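PDB 5DL8: benzoate transport porin BenP, which forms a beta-barrel of the OprD family in the bacterial outer membrane and probably lets small solutes such as benzoate pass. Local coordinates for residues A[95-100]-A[144-149]; A[202-207]-A[216-221]; A[25-30]-A[55-60]; A[319-324]-A[342-347]. All coordinates share one frame; numbering follows the deposited sequence.

Interaction 1. Residues A[95-100]-A[144-149]; sequences ADTVLP and ASRQLL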
# COMPACT_ATOMS: atom_id res chain seq x y z
N ALA A 95 -14.17 -11.58 11.33
CA ALA A 95 -13.07 -10.79 10.89
C ALA A 95 -13.51 -9.59 10.11
O ALA A 95 -14.34 -9.66 9.33
CB ALA A 95 -12.09 -11.61 10.08
N ASP A 96 -12.87 -8.50 10.34
CA ASP A 96 -13.01 -7.27 9.54
C ASP A 96 -11.83 -6.87 8.65
O ASP A 96 -11.97 -5.97 7.82
CB ASP A 96 -13.49 -6.07 10.49
CG ASP A 96 -12.45 -5.61 11.50
OD1 ASP A 96 -11.29 -6.17 11.58
OD2 ASP A 96 -12.80 -4.62 12.18
N THR A 97 -10.68 -7.45 8.89
CA THR A 97 -9.43 -7.04 8.21
C THR A 97 -8.87 -5.73 8.60
O THR A 97 -7.94 -5.23 7.87
CB THR A 97 -9.45 -7.08 6.60
OG1 THR A 97 -10.03 -5.87 6.16
CG2 THR A 97 -10.25 -8.33 5.99
N VAL A 98 -9.36 -5.20 9.75
CA VAL A 98 -8.94 -3.91 10.29
C VAL A 98 -8.19 -4.10 11.56
O VAL A 98 -7.11 -3.47 11.79
CB VAL A 98 -10.14 -2.94 10.57
CG1 VAL A 98 -9.60 -1.57 10.98
CG2 VAL A 98 -10.95 -2.78 9.28
N LEU A 99 -8.82 -4.89 12.43
CA LEU A 99 -8.31 -5.16 13.76
C LEU A 99 -8.05 -6.63 13.83
O LEU A 99 -8.61 -7.38 13.06
CB LEU A 99 -9.32 -4.79 14.92
CG LEU A 99 -10.05 -3.43 14.81
CD1 LEU A 99 -11.24 -3.33 15.86
CD2 LEU A 99 -9.14 -2.19 14.91
N PRO A 100 -7.21 -7.07 14.76
CA PRO A 100 -7.00 -8.52 14.83
C PRO A 100 -8.32 -9.23 15.08
O PRO A 100 -9.29 -8.59 15.67
CB PRO A 100 -6.11 -8.69 16.08
CG PRO A 100 -5.47 -7.36 16.29
CD PRO A 100 -6.41 -6.34 15.73
N ALA A 144 -1.89 2.21 4.72
CA ALA A 144 -2.70 3.10 5.62
C ALA A 144 -4.21 3.08 5.33
O ALA A 144 -4.90 4.00 5.67
CB ALA A 144 -2.14 4.58 5.50
N SER A 145 -4.74 2.05 4.74
CA SER A 145 -6.16 2.04 4.22
C SER A 145 -7.25 1.81 5.38
O SER A 145 -8.55 2.05 5.24
CB SER A 145 -6.28 0.94 3.11
OG SER A 145 -6.10 -0.38 3.69
N ARG A 146 -6.75 1.37 6.53
CA ARG A 146 -7.73 0.93 7.56
C ARG A 146 -7.49 1.68 8.90
O ARG A 146 -7.70 2.89 8.92
CB ARG A 146 -7.68 -0.60 7.67
CG ARG A 146 -8.05 -1.41 6.43
CD ARG A 146 -9.37 -1.02 5.89
NE ARG A 146 -9.95 -2.05 5.03
CZ ARG A 146 -9.56 -2.39 3.77
NH1 ARG A 146 -8.50 -1.81 3.14
NH2 ARG A 146 -10.21 -3.38 3.17
N GLN A 147 -6.98 0.99 9.93
CA GLN A 147 -6.71 1.62 11.18
C GLN A 147 -5.21 1.73 11.40
O GLN A 147 -4.58 2.67 10.85
CB GLN A 147 -7.48 0.92 12.31
CG GLN A 147 -7.32 1.47 13.70
CD GLN A 147 -7.39 2.99 13.79
OE1 GLN A 147 -6.42 3.67 13.46
NE2 GLN A 147 -8.50 3.52 14.30
N LEU A 148 -4.59 0.82 12.13
CA LEU A 148 -3.07 0.91 12.28
C LEU A 148 -2.35 0.51 10.92
O LEU A 148 -3.01 -0.04 10.00
CB LEU A 148 -2.59 0.16 13.51
CG LEU A 148 -3.31 0.52 14.84
CD1 LEU A 148 -2.63 -0.15 16.03
CD2 LEU A 148 -3.29 2.06 14.98
N LEU A 149 -1.07 0.84 10.81
CA LEU A 149 -0.27 0.77 9.55
C LEU A 149 0.72 -0.43 9.56
O LEU A 149 1.37 -0.80 10.58
CB LEU A 149 0.56 2.00 9.43
CG LEU A 149 0.03 3.32 8.88
CD1 LEU A 149 -1.39 3.61 9.20
CD2 LEU A 149 0.91 4.52 9.20
O HOH W 1 -5.86 -1.61 10.30
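Val98 carries CG1 anti to its backbone N (chi1 -173°), and Gln147 places CG in the same way (chi1 -180°), which sets the valine methyl against the base of the glutamine. Val98 CG1 thus comes within 3.5 Å of Gln147 CB, while a bend at chi2 takes the amide end of Gln147 elsewhere, to Ser51 on the strand 47-65. Arg146 starts with CG beside its backbone N, bends at chi2 and crosses Val98 at about a right angle, its CB 3.9 Å from Val98 CG1. Its guanidinium meets Thr97 OG1 obliquely. Within its own segment the group is held by NH1, which donates to Ser145 OG (2.8 Å) close to the guanidinium plane.

The facing loop is kept in shape by Asp96, whose OD1 accepts twice, closing an Asx turn. Val98 N reaches Asp96 OD1 from above the carboxylate plane at 2.8 Å, and Leu99 N takes the syn lone pair of Asp96 OD1 almost perfectly straight, at 2.9 Å and 178°. No direct hydrogen bond joins the two loops; one water does, 2.7 Å from Val98 O and 2.9 Å from Gln147 N.

Apolar fit and a single water therefore join two loops inside the porin, whereas the Arg146 guanidinium lies close to those of Arg178 and Arg398, a basic cluster that would probably favour anionic solutes, as in the OprD family.

Interaction 2. Residues A[202-207]-A[216-221]; sequences YIDLRY and EYYFGN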
# COMPACT_ATOMS: atom_id res chain seq x y z
N TYR A 202 15.36 -8.69 -1.87
CA TYR A 202 14.93 -7.81 -2.98
C TYR A 202 16.02 -6.85 -3.49
O TYR A 202 16.93 -6.53 -2.77
CB TYR A 202 13.62 -7.02 -2.61
CG TYR A 202 13.82 -5.87 -1.68
CD1 TYR A 202 14.03 -4.57 -2.17
CD2 TYR A 202 13.73 -6.05 -0.30
CE1 TYR A 202 14.21 -3.50 -1.33
CE2 TYR A 202 13.94 -4.95 0.53
CZ TYR A 202 14.18 -3.70 0.03
OH TYR A 202 14.34 -2.62 0.92
N ILE A 203 15.84 -6.39 -4.72
CA ILE A 203 16.61 -5.22 -5.31
C ILE A 203 15.62 -4.32 -6.01
O ILE A 203 14.65 -4.82 -6.66
CB ILE A 203 17.86 -5.64 -6.13
CG1 ILE A 203 18.47 -4.50 -7.00
CG2 ILE A 203 17.55 -6.79 -7.01
CD1 ILE A 203 19.98 -4.66 -7.23
N ASP A 204 15.78 -3.00 -5.82
CA ASP A 204 14.96 -2.04 -6.54
C ASP A 204 15.87 -1.00 -7.10
O ASP A 204 16.67 -0.53 -6.40
CB ASP A 204 13.98 -1.43 -5.56
CG ASP A 204 13.07 -0.45 -6.20
OD1 ASP A 204 12.09 -0.90 -6.82
OD2 ASP A 204 13.31 0.77 -6.03
N LEU A 205 15.73 -0.64 -8.37
CA LEU A 205 16.55 0.33 -9.11
C LEU A 205 15.64 1.37 -9.78
O LEU A 205 14.54 0.96 -10.37
CB LEU A 205 17.32 -0.40 -10.21
CG LEU A 205 18.31 -1.46 -9.76
CD1 LEU A 205 19.08 -2.05 -10.95
CD2 LEU A 205 19.36 -0.89 -8.79
N ARG A 206 15.97 2.65 -9.55
CA ARG A 206 15.15 3.82 -10.04
C ARG A 206 16.03 4.75 -10.86
O ARG A 206 17.04 5.19 -10.38
CB ARG A 206 14.47 4.59 -8.90
CG ARG A 206 13.19 3.96 -8.35
CD ARG A 206 12.63 4.58 -7.02
NE ARG A 206 11.69 3.57 -6.44
CZ ARG A 206 10.59 3.78 -5.67
NH1 ARG A 206 10.29 5.02 -5.27
NH2 ARG A 206 9.80 2.74 -5.30
N TYR A 207 15.72 4.89 -12.15
CA TYR A 207 16.58 5.61 -13.10
C TYR A 207 15.75 6.72 -13.71
O TYR A 207 14.59 6.49 -14.11
CB TYR A 207 17.22 4.68 -14.17
CG TYR A 207 18.38 5.31 -14.97
CD1 TYR A 207 18.17 6.04 -16.11
CD2 TYR A 207 19.71 5.21 -14.53
CE1 TYR A 207 19.24 6.66 -16.77
CE2 TYR A 207 20.76 5.83 -15.16
CZ TYR A 207 20.54 6.52 -16.31
OH TYR A 207 21.63 7.10 -17.00
N GLU A 216 11.67 2.07 -13.30
CA GLU A 216 11.96 1.34 -12.05
C GLU A 216 12.07 -0.14 -12.41
O GLU A 216 11.26 -0.66 -13.17
CB GLU A 216 10.89 1.73 -10.97
CG GLU A 216 10.96 0.84 -9.72
CD GLU A 216 10.08 1.28 -8.57
OE1 GLU A 216 9.27 2.25 -8.72
OE2 GLU A 216 10.13 0.64 -7.48
N TYR A 217 13.09 -0.82 -11.94
CA TYR A 217 13.07 -2.25 -11.98
C TYR A 217 13.12 -2.80 -10.59
O TYR A 217 13.95 -2.37 -9.76
CB TYR A 217 14.33 -2.74 -12.69
CG TYR A 217 14.52 -4.24 -12.57
CD1 TYR A 217 13.69 -5.11 -13.26
CD2 TYR A 217 15.49 -4.77 -11.76
CE1 TYR A 217 13.82 -6.52 -13.11
CE2 TYR A 217 15.71 -6.16 -11.71
CZ TYR A 217 14.84 -7.04 -12.34
OH TYR A 217 14.97 -8.43 -12.24
N TYR A 218 12.32 -3.82 -10.31
CA TYR A 218 12.37 -4.48 -8.96
C TYR A 218 12.45 -5.96 -9.13
O TYR A 218 11.75 -6.55 -9.96
CB TYR A 218 11.03 -4.18 -8.21
CG TYR A 218 10.80 -4.91 -6.92
CD1 TYR A 218 11.24 -4.40 -5.73
CD2 TYR A 218 10.11 -6.11 -6.90
CE1 TYR A 218 10.98 -5.09 -4.52
CE2 TYR A 218 9.89 -6.82 -5.73
CZ TYR A 218 10.37 -6.33 -4.56
OH TYR A 218 10.08 -7.08 -3.45
N PHE A 219 13.19 -6.58 -8.25
CA PHE A 219 13.20 -8.04 -8.17
C PHE A 219 13.05 -8.44 -6.71
O PHE A 219 13.73 -7.90 -5.80
CB PHE A 219 14.42 -8.73 -8.77
CG PHE A 219 14.46 -10.27 -8.55
CD1 PHE A 219 13.57 -11.13 -9.21
CD2 PHE A 219 15.34 -10.85 -7.65
CE1 PHE A 219 13.61 -12.56 -9.02
CE2 PHE A 219 15.37 -12.27 -7.47
CZ PHE A 219 14.49 -13.11 -8.18
N GLY A 220 12.09 -9.34 -6.50
CA GLY A 220 11.85 -9.87 -5.15
C GLY A 220 11.83 -11.40 -5.09
O GLY A 220 11.05 -12.03 -5.79
N ASN A 221 12.69 -11.95 -4.24
CA ASN A 221 12.78 -13.43 -4.07
C ASN A 221 12.09 -13.68 -2.73
O ASN A 221 12.66 -13.45 -1.65
CB ASN A 221 14.25 -13.95 -4.16
CG ASN A 221 14.45 -15.33 -3.56
OD1 ASN A 221 15.32 -15.50 -2.78
ND2 ASN A 221 13.65 -16.26 -3.88
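Backbone bonding comes first: the segments 202-207 and 216-221 run antiparallel, and two hydrogen-bonded pairs, Ile203 with Phe219 and Leu205 with Tyr217, give four N-H to O=C bonds. The one from Phe219 N to Ile203 O, 2.8 Å long at 169°, lies nearly along the carbonyl axis.

Charge dominates the face that bears Asp204, Arg206 and Glu216. Glu216 is extended, and Arg206 lies beside it pointing the same way, so that Arg206 NH2 makes a salt bridge to Glu216 OE2 at 3.0 Å, meeting it from above the carboxylate plane. Arg206 NE turns to Asp204 OD2 (3.3 Å), on its syn lone pair, and NH2 also bonds Tyr304 OH. Asp204 OD1 sits 2.6 Å from Glu216 OE2, the carboxylates almost perpendicular; at this distance one of the two acids probably holds a proton.

Aromatic contact follows on the same face, where Tyr218 crosses Tyr202 at about a right angle and its CE1 lies 3.8 Å from Tyr202 CB. Tyr202 OH bonds Glu168. Ile203 CG2 touches Phe219 CB at 4.1 Å on the other face.

A beta hairpin with a polar, loop-covered face and a largely apolar opposite one is typical of an outer-membrane porin barrel.

Interaction 3. Residues A[25-30]-A[55-60]; sequences EWKFTL and SLFYKS
Lys59 O is gripped twice, by Glu25 N at 3.0 Å, which comes from above the carbonyl plane, and by the side-chain amide of Gln21. It ends a row of six backbone bonds that tie the segments 25-30 and 55-60 into an antiparallel beta hairpin of the porin barrel. The straightest of the six is Thr29 N to Ser55 O, 3.0 Å at 172°. Strand 72-87 carries the bonding on beyond 55-60, while strand 394-406 pairs with 25-30 on the other side and so closes the barrel, last strand to first.

At the Thr29-Ser55 end the face bearing these two residues is polar: one water, 2.8 Å from Thr29 OG1 and 2.9 Å from Ser55 OG, joins the two hydroxyls. Farther along, Lys27 runs beside the Phe57 ring, with its amine making at most a weak cation-pi attraction. Glu25 OE1 stays 4.2 Å from Lys59 NZ, near but beyond a salt bridge.

The other face is mainly aromatic and aliphatic. Leu56 CD1 touches the edge of the Trp26 ring, which also stacks on Phe407. Tyr58 turns its edge to the indole face in an edge-to-face pair, planes 51° apart; Tyr58 CD1 stands 3.4 Å above the plane of the Trp26 ring, over its centre.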
# COMPACT_ATOMS: atom_id res chain seq x y z
N GLU A 25 12.49 14.43 13.38
CA GLU A 25 11.12 14.53 12.87
C GLU A 25 10.29 13.61 13.78
O GLU A 25 10.62 12.44 13.97
CB GLU A 25 10.97 14.06 11.39
CG GLU A 25 11.62 14.99 10.32
CD GLU A 25 11.98 14.33 8.96
OE1 GLU A 25 11.45 13.28 8.55
OE2 GLU A 25 12.85 14.87 8.27
N TRP A 26 9.27 14.21 14.41
CA TRP A 26 8.23 13.50 15.15
C TRP A 26 6.87 13.59 14.42
O TRP A 26 6.58 14.62 13.77
CB TRP A 26 8.08 14.12 16.50
CG TRP A 26 9.24 14.11 17.40
CD1 TRP A 26 10.26 15.01 17.41
CD2 TRP A 26 9.45 13.26 18.50
NE1 TRP A 26 11.10 14.74 18.40
CE2 TRP A 26 10.63 13.66 19.10
CE3 TRP A 26 8.75 12.13 19.02
CZ2 TRP A 26 11.17 13.02 20.25
CZ3 TRP A 26 9.28 11.46 20.16
CH2 TRP A 26 10.48 11.92 20.77
N LYS A 27 6.02 12.56 14.52
CA LYS A 27 4.65 12.67 13.97
C LYS A 27 3.73 12.09 14.99
O LYS A 27 3.93 10.95 15.36
CB LYS A 27 4.55 11.90 12.66
CG LYS A 27 3.35 12.29 11.80
CD LYS A 27 3.24 11.75 10.35
CE LYS A 27 3.80 10.35 10.15
NZ LYS A 27 3.64 9.93 8.69
N PHE A 28 2.77 12.88 15.45
CA PHE A 28 1.69 12.43 16.31
C PHE A 28 0.42 12.37 15.51
O PHE A 28 0.04 13.32 14.85
CB PHE A 28 1.44 13.43 17.46
CG PHE A 28 0.34 13.00 18.38
CD1 PHE A 28 0.46 11.86 19.12
CD2 PHE A 28 -0.83 13.70 18.45
CE1 PHE A 28 -0.60 11.39 19.91
CE2 PHE A 28 -1.87 13.27 19.28
CZ PHE A 28 -1.77 12.12 20.00
N THR A 29 -0.28 11.25 15.62
CA THR A 29 -1.56 11.09 14.97
C THR A 29 -2.67 10.54 15.92
O THR A 29 -2.42 9.93 16.92
CB THR A 29 -1.54 10.17 13.69
OG1 THR A 29 -1.40 8.83 14.07
CG2 THR A 29 -0.44 10.50 12.65
N LEU A 30 -3.90 10.78 15.45
CA LEU A 30 -5.17 10.29 15.88
C LEU A 30 -5.98 9.90 14.65
O LEU A 30 -6.03 10.58 13.61
CB LEU A 30 -5.99 11.32 16.73
CG LEU A 30 -5.34 11.91 17.98
CD1 LEU A 30 -6.08 13.14 18.47
CD2 LEU A 30 -5.27 10.93 19.10
N SER A 55 -1.08 7.41 17.92
CA SER A 55 0.21 6.95 17.45
C SER A 55 1.27 8.00 17.50
O SER A 55 0.98 9.19 17.38
CB SER A 55 0.13 6.48 16.01
OG SER A 55 -0.81 5.44 15.84
N LEU A 56 2.50 7.54 17.65
CA LEU A 56 3.66 8.41 17.64
C LEU A 56 4.85 7.77 16.87
O LEU A 56 5.10 6.56 16.99
CB LEU A 56 4.05 8.68 19.10
CG LEU A 56 5.18 9.70 19.31
CD1 LEU A 56 4.77 11.03 18.73
CD2 LEU A 56 5.52 9.78 20.78
N PHE A 57 5.47 8.57 16.02
CA PHE A 57 6.57 8.16 15.11
C PHE A 57 7.76 9.15 15.28
O PHE A 57 7.60 10.38 15.28
CB PHE A 57 6.17 8.14 13.61
CG PHE A 57 4.96 7.31 13.33
CD1 PHE A 57 3.68 7.88 13.42
CD2 PHE A 57 5.06 5.95 13.08
CE1 PHE A 57 2.54 7.12 13.22
CE2 PHE A 57 3.93 5.18 12.84
CZ PHE A 57 2.67 5.75 12.96
N TYR A 58 8.92 8.57 15.45
CA TYR A 58 10.12 9.30 15.69
C TYR A 58 11.18 8.87 14.69
O TYR A 58 11.40 7.64 14.47
CB TYR A 58 10.59 9.06 17.09
CG TYR A 58 11.97 9.63 17.35
CD1 TYR A 58 12.18 11.03 17.49
CD2 TYR A 58 13.10 8.78 17.44
CE1 TYR A 58 13.47 11.52 17.73
CE2 TYR A 58 14.34 9.27 17.71
CZ TYR A 58 14.51 10.62 17.85
OH TYR A 58 15.76 11.03 18.05
N LYS A 59 11.83 9.88 14.09
CA LYS A 59 12.98 9.67 13.25
C LYS A 59 14.07 10.61 13.52
O LYS A 59 13.98 11.79 13.14
CB LYS A 59 12.65 9.99 11.83
CG LYS A 59 11.55 9.16 11.25
CD LYS A 59 11.31 9.55 9.81
CE LYS A 59 12.61 9.40 9.05
NZ LYS A 59 12.26 9.26 7.62
N SER A 60 15.15 10.10 14.07
CA SER A 60 16.28 10.96 14.35
C SER A 60 16.95 11.58 13.12
O SER A 60 16.98 11.03 12.02
CB SER A 60 17.35 10.26 15.21
OG SER A 60 18.17 9.41 14.44
O HOH W 2 -3.22 6.98 15.23

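Interaction 4. Residues A[319-324]-A[342-347]; sequences KSYHVM and YVYGHD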
# COMPACT_ATOMS: atom_id res chain seq x y z
N LYS A 319 -9.23 -9.35 -17.79
CA LYS A 319 -9.06 -8.03 -18.41
C LYS A 319 -9.99 -7.00 -17.67
O LYS A 319 -11.21 -7.20 -17.44
CB LYS A 319 -9.48 -8.08 -19.85
CG LYS A 319 -8.80 -9.17 -20.68
CD LYS A 319 -9.34 -9.02 -22.14
CE LYS A 319 -8.62 -9.79 -23.28
NZ LYS A 319 -8.94 -11.23 -22.99
N SER A 320 -9.40 -5.86 -17.38
CA SER A 320 -10.14 -4.70 -16.76
C SER A 320 -9.92 -3.29 -17.40
O SER A 320 -8.79 -2.93 -17.85
CB SER A 320 -9.84 -4.71 -15.28
OG SER A 320 -8.44 -4.68 -15.07
N TYR A 321 -11.00 -2.49 -17.37
CA TYR A 321 -11.10 -1.15 -17.98
C TYR A 321 -11.41 -0.19 -16.87
O TYR A 321 -12.40 -0.41 -16.12
CB TYR A 321 -12.18 -1.09 -19.09
CG TYR A 321 -12.01 -2.19 -20.12
CD1 TYR A 321 -12.51 -3.41 -19.85
CD2 TYR A 321 -11.32 -2.03 -21.30
CE1 TYR A 321 -12.34 -4.48 -20.65
CE2 TYR A 321 -11.17 -3.14 -22.19
CZ TYR A 321 -11.73 -4.36 -21.82
OH TYR A 321 -11.69 -5.59 -22.46
N HIS A 322 -10.53 0.82 -16.73
CA HIS A 322 -10.49 1.71 -15.53
C HIS A 322 -10.72 3.16 -15.95
O HIS A 322 -10.18 3.64 -16.98
CB HIS A 322 -9.11 1.62 -14.77
CG HIS A 322 -8.73 0.23 -14.34
ND1 HIS A 322 -8.40 -0.08 -13.04
CD2 HIS A 322 -8.53 -0.90 -15.05
CE1 HIS A 322 -8.06 -1.34 -12.97
NE2 HIS A 322 -8.18 -1.87 -14.16
N VAL A 323 -11.56 3.86 -15.22
CA VAL A 323 -11.86 5.24 -15.53
C VAL A 323 -11.84 6.02 -14.22
O VAL A 323 -12.36 5.51 -13.20
CB VAL A 323 -13.26 5.40 -16.09
CG1 VAL A 323 -13.51 6.83 -16.53
CG2 VAL A 323 -13.48 4.50 -17.26
N MET A 324 -11.40 7.28 -14.29
CA MET A 324 -11.20 8.09 -13.13
C MET A 324 -11.56 9.58 -13.45
O MET A 324 -11.11 10.09 -14.51
CB MET A 324 -9.75 7.98 -12.74
CG MET A 324 -9.27 6.66 -12.12
SD MET A 324 -7.95 5.90 -13.06
CE MET A 324 -7.67 4.35 -12.24
N TYR A 342 -14.28 3.97 -11.54
CA TYR A 342 -15.15 2.88 -11.97
C TYR A 342 -14.27 1.84 -12.76
O TYR A 342 -13.55 2.27 -13.60
CB TYR A 342 -16.24 3.36 -12.92
CG TYR A 342 -17.37 2.34 -13.23
CD1 TYR A 342 -18.48 2.27 -12.35
CD2 TYR A 342 -17.40 1.49 -14.40
CE1 TYR A 342 -19.54 1.40 -12.56
CE2 TYR A 342 -18.52 0.62 -14.65
CZ TYR A 342 -19.58 0.58 -13.70
OH TYR A 342 -20.76 -0.19 -13.73
N VAL A 343 -14.34 0.56 -12.44
CA VAL A 343 -13.66 -0.52 -13.11
C VAL A 343 -14.64 -1.61 -13.48
O VAL A 343 -15.47 -2.01 -12.67
CB VAL A 343 -12.57 -1.11 -12.20
CG1 VAL A 343 -11.63 -2.10 -12.87
CG2 VAL A 343 -11.70 -0.02 -11.70
N TYR A 344 -14.52 -2.12 -14.71
CA TYR A 344 -15.18 -3.31 -15.16
C TYR A 344 -14.11 -4.34 -15.53
O TYR A 344 -13.11 -3.99 -16.15
CB TYR A 344 -16.06 -2.97 -16.36
CG TYR A 344 -16.68 -4.14 -17.10
CD1 TYR A 344 -17.88 -4.66 -16.68
CD2 TYR A 344 -16.10 -4.70 -18.24
CE1 TYR A 344 -18.49 -5.72 -17.34
CE2 TYR A 344 -16.74 -5.75 -18.94
CZ TYR A 344 -17.92 -6.27 -18.43
OH TYR A 344 -18.62 -7.29 -19.03
N GLY A 345 -14.32 -5.59 -15.12
CA GLY A 345 -13.43 -6.70 -15.37
C GLY A 345 -14.26 -7.89 -15.93
O GLY A 345 -15.45 -8.11 -15.52
N HIS A 346 -13.68 -8.62 -16.89
CA HIS A 346 -14.34 -9.78 -17.54
C HIS A 346 -13.30 -10.76 -18.03
O HIS A 346 -12.09 -10.52 -17.76
CB HIS A 346 -15.27 -9.32 -18.70
CG HIS A 346 -14.52 -8.82 -19.89
ND1 HIS A 346 -14.85 -9.16 -21.18
CD2 HIS A 346 -13.46 -8.00 -20.00
CE1 HIS A 346 -14.04 -8.56 -22.01
NE2 HIS A 346 -13.17 -7.87 -21.32
N ASP A 347 -13.75 -11.78 -18.75
CA ASP A 347 -12.88 -12.85 -19.28
C ASP A 347 -12.13 -13.75 -18.25
O ASP A 347 -11.25 -14.54 -18.62
CB ASP A 347 -11.85 -12.32 -20.36
CG ASP A 347 -12.45 -12.19 -21.75
OD1 ASP A 347 -13.68 -12.44 -21.93
OD2 ASP A 347 -11.71 -11.78 -22.65
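In this antiparallel beta hairpin of the porin barrel, the segments 319-324 and 342-347 satisfy one another's backbone through three hydrogen-bonded pairs: Lys319 with His346, Tyr321 with Tyr344 and Val323 with Tyr342. All six N-H groups of these pairs find carbonyls across the strand boundary. The bond from Tyr321 N to Tyr344 O, 2.9 Å at 163°, approaches nearly along the C=O axis. The residues between pairs bond outward, Ser320 and His322 to strand 278-288, Val343 and Gly345 to strand 355-368.

Side chains complete the polar account. Lys319 runs extended until it bends at chi4, bringing NZ to Asp347 OD2 in a 2.8 Å salt bridge on the anti lone pair; this acceptor stands where the chain turns a corner. Asp347 CG lies 3.8 Å above the plane of the His346 ring, toward its rim; the carboxylate might favour a protonated imidazole, but the nearby Lys319 amine would oppose it. His346, with CG in the crowded position between N and carbonyl carbon (chi1 71°), points NE2 at Tyr321 OH (2.9 Å); either may donate.

On the opposite face His322 is buried, yet both ring nitrogens are served. NE2 of His322 pairs with Ser320 OG at 3.0 Å, the proton's direction open, and ND1 bonds the Asn307 amide, so two partners fix the ring's rotation. Its flat side takes a valine methyl in a CH-pi contact: Val343 CG1 lies 3.6 Å above the centre of the His322 ring, only 10° off the ring normal.

Overall arrangement
Along the chain interaction 3 comes first, then interactions 1, 2 and 4, each closed before the next opens. Interactions 2, 3 and 4 are beta hairpins of neighbouring strands at separate places on the barrel wall, 28 to 38 Å apart between centres, with interactions 3 and 4 on opposite sides of the chain's centre. Interaction 1 differs: it joins two loops, its centre 12 Å from that of the chain, and it meets interaction 3 where Leu148 CD2 packs 4.3 Å from Ser55 OG. Hairpin bonding thus builds the wall, while inward-folded loops rest on it and probably narrow the channel, as in OprD porins.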